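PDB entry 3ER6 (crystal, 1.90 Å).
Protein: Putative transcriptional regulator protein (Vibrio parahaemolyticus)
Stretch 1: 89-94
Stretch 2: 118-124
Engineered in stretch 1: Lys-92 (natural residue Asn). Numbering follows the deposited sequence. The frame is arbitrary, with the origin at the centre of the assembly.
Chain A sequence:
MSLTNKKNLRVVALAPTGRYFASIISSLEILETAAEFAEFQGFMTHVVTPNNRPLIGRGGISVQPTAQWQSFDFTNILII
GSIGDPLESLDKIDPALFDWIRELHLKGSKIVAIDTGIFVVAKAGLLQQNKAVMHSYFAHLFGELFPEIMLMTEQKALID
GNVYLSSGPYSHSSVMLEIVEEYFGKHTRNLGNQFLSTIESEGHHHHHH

Stretch 1 (89-94) SLDKID
Stretch 2 118-124: IFVVAKA

Leu-90 is the centre of this contact. Its CA-to-CB bond points toward the helix formed by residues 118-124, and with chi1 t (-176°) and chi2 p (61°) its branched end meets one face of that helix. The backbones come closest in register at Leu-90 and Val-120, whose CA atoms are 7.2 Å apart, a spacing that a leucine can fill. CD1 of Leu-90 lies 4.0 Å from the carbonyl O of Phe-119, 4.4 Å from CB of Phe-119 and 4.5 Å from CG2 of Val-120. That carbonyl already accepts the helical hydrogen bond from Lys-123 N (Lys-123 N to Phe-119 O, 2.9 Å), so a methyl can lie beside it without displacing a partner. Leu-90 gives up 81 Å² of the 233 Å² buried over both sides, the largest share of any residue here.

Ile-93 makes the second apolar contact. It is m, t (-67°, 178°), its CA-to-CB bond directed toward the helix, and the extended chain carries CD1 of Ile-93 to 3.9 Å from CG2 of Val-120. Val-120 leaves its helix sideways, chi1 t (-179°), and its CG2 thus serves both Leu-90 and Ile-93; a short beta-branched residue suits a place where two larger side chains converge. Phe-119 contributes differently: its CA-to-CB bond points toward stretch 1, but with chi1 m (-78°) and chi2 68° the ring leads away.

Stretch 2 is helical, with hydrogen bonds of 2.9 Å from Ala-122 N to Ile-118 O and from Ala-124 N to Val-120 O. The spacing places Phe-119, Val-120 and Lys-123 on the contact face, while Ile-118, Val-121 and Ala-122 stay out of reach. Stretch 1 is compact around Leu-90 (phi/psi -58/-42) and Asp-91 (-80/-11): Lys-92 N hydrogen-bonds to Ser-89 O at 2.9 Å, and Ile-93 N makes a weak hydrogen bond to Leu-90 O at 3.5 Å. The backbone then extends at Ile-93 (-70/132) and Asp-94 (-50/124), where Asp-94 caps the helix that follows.

At the exposed edge, Lys-123 runs t, t, t (-175°, 168°, -177°) before turning to p (35°). Its aliphatic stem covers Leu-90, Lys-123 CD lying 3.8 Å from Leu-90 CG, so a long side chain can bury methylenes while its amine stays at the surface. Asp-91 has its CA-to-CB bond directed away, yet chi1 m (-75°) brings OD1 of Asp-91 to 4.5 Å from CE of Lys-123. No hydrogen bond crosses between the stretches; packing holds them together. The engineered Lys-92 takes no part.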

# COMPACT_ATOMS: atom_id res chain seq x y z
N SER A 89 -10.38 -0.34 -18.65
CA SER A 89 -11.42 -0.15 -17.64
C SER A 89 -12.19 1.13 -17.77
O SER A 89 -13.31 1.25 -17.29
CB SER A 89 -10.75 -0.17 -16.28
OG SER A 89 -9.79 0.88 -16.21
N LEU A 90 -11.56 2.15 -18.31
CA LEU A 90 -12.11 3.53 -18.12
C LEU A 90 -13.55 3.63 -18.64
O LEU A 90 -14.42 4.27 -18.01
CB LEU A 90 -11.22 4.60 -18.80
CG LEU A 90 -11.64 6.07 -18.60
CD1 LEU A 90 -11.62 6.50 -17.11
CD2 LEU A 90 -10.74 7.01 -19.42
N ASP A 91 -13.79 3.01 -19.80
CA ASP A 91 -15.06 3.12 -20.49
C ASP A 91 -16.10 2.21 -19.89
O ASP A 91 -17.27 2.31 -20.23
CB ASP A 91 -14.93 2.82 -22.00
CG ASP A 91 -14.27 3.98 -22.77
OD1 ASP A 91 -14.05 5.08 -22.15
OD2 ASP A 91 -13.97 3.79 -23.98
N LYS A 92 -15.68 1.32 -19.01
CA LYS A 92 -16.58 0.36 -18.38
C LYS A 92 -17.13 0.87 -17.04
O LYS A 92 -17.99 0.22 -16.43
CB LYS A 92 -15.90 -1.00 -18.20
CG LYS A 92 -15.36 -1.60 -19.49
CD LYS A 92 -14.59 -2.90 -19.19
CE LYS A 92 -15.31 -4.13 -19.73
NZ LYS A 92 -16.14 -4.84 -18.67
N ILE A 93 -16.65 2.02 -16.59
CA ILE A 93 -17.08 2.53 -15.30
C ILE A 93 -18.53 2.99 -15.36
O ILE A 93 -18.93 3.70 -16.27
CB ILE A 93 -16.18 3.72 -14.84
CG1 ILE A 93 -14.77 3.18 -14.56
CG2 ILE A 93 -16.75 4.41 -13.58
CD1 ILE A 93 -13.78 4.27 -14.15
N ASP A 94 -19.33 2.56 -14.39
CA ASP A 94 -20.73 2.94 -14.30
C ASP A 94 -20.89 4.47 -14.42
O ASP A 94 -20.34 5.22 -13.66
CB ASP A 94 -21.23 2.44 -12.93
CG ASP A 94 -22.71 2.56 -12.73
OD1 ASP A 94 -23.42 3.18 -13.55
OD2 ASP A 94 -23.14 2.07 -11.66
N ILE A 118 -6.29 9.01 -11.59
CA ILE A 118 -6.16 10.33 -12.26
C ILE A 118 -6.94 10.39 -13.61
O ILE A 118 -7.53 11.43 -13.94
CB ILE A 118 -4.67 10.81 -12.38
CG1 ILE A 118 -4.08 11.04 -10.99
CG2 ILE A 118 -4.58 12.13 -13.27
CD1 ILE A 118 -2.59 10.99 -10.93
N PHE A 119 -6.99 9.27 -14.33
CA PHE A 119 -7.72 9.20 -15.59
C PHE A 119 -9.22 9.44 -15.32
O PHE A 119 -9.93 10.00 -16.17
CB PHE A 119 -7.54 7.83 -16.28
CG PHE A 119 -6.22 7.65 -16.98
CD1 PHE A 119 -5.02 7.58 -16.25
CD2 PHE A 119 -6.17 7.55 -18.38
CE1 PHE A 119 -3.80 7.41 -16.91
CE2 PHE A 119 -4.94 7.40 -19.03
CZ PHE A 119 -3.77 7.31 -18.29
N VAL A 120 -9.72 8.96 -14.17
CA VAL A 120 -11.12 9.18 -13.79
C VAL A 120 -11.43 10.67 -13.57
O VAL A 120 -12.42 11.23 -14.12
CB VAL A 120 -11.50 8.38 -12.51
CG1 VAL A 120 -12.98 8.60 -12.16
CG2 VAL A 120 -11.21 6.86 -12.69
N VAL A 121 -10.58 11.35 -12.79
CA VAL A 121 -10.84 12.80 -12.59
C VAL A 121 -10.63 13.58 -13.94
O VAL A 121 -11.35 14.55 -14.19
CB VAL A 121 -9.99 13.42 -11.43
CG1 VAL A 121 -10.30 12.72 -10.13
CG2 VAL A 121 -8.53 13.32 -11.74
N ALA A 122 -9.69 13.16 -14.79
CA ALA A 122 -9.54 13.79 -16.13
C ALA A 122 -10.82 13.68 -16.91
O ALA A 122 -11.37 14.70 -17.34
CB ALA A 122 -8.34 13.20 -16.93
N LYS A 123 -11.30 12.44 -17.08
CA LYS A 123 -12.55 12.18 -17.77
C LYS A 123 -13.73 12.98 -17.21
O LYS A 123 -14.54 13.50 -17.95
CB LYS A 123 -12.88 10.69 -17.74
CG LYS A 123 -14.12 10.35 -18.54
CD LYS A 123 -14.22 8.84 -18.70
CE LYS A 123 -15.38 8.45 -19.56
NZ LYS A 123 -15.57 9.48 -20.66
N ALA A 124 -13.81 13.10 -15.90
CA ALA A 124 -14.91 13.77 -15.26
C ALA A 124 -14.80 15.31 -15.36
O ALA A 124 -15.70 15.95 -14.96
CB ALA A 124 -15.04 13.33 -13.81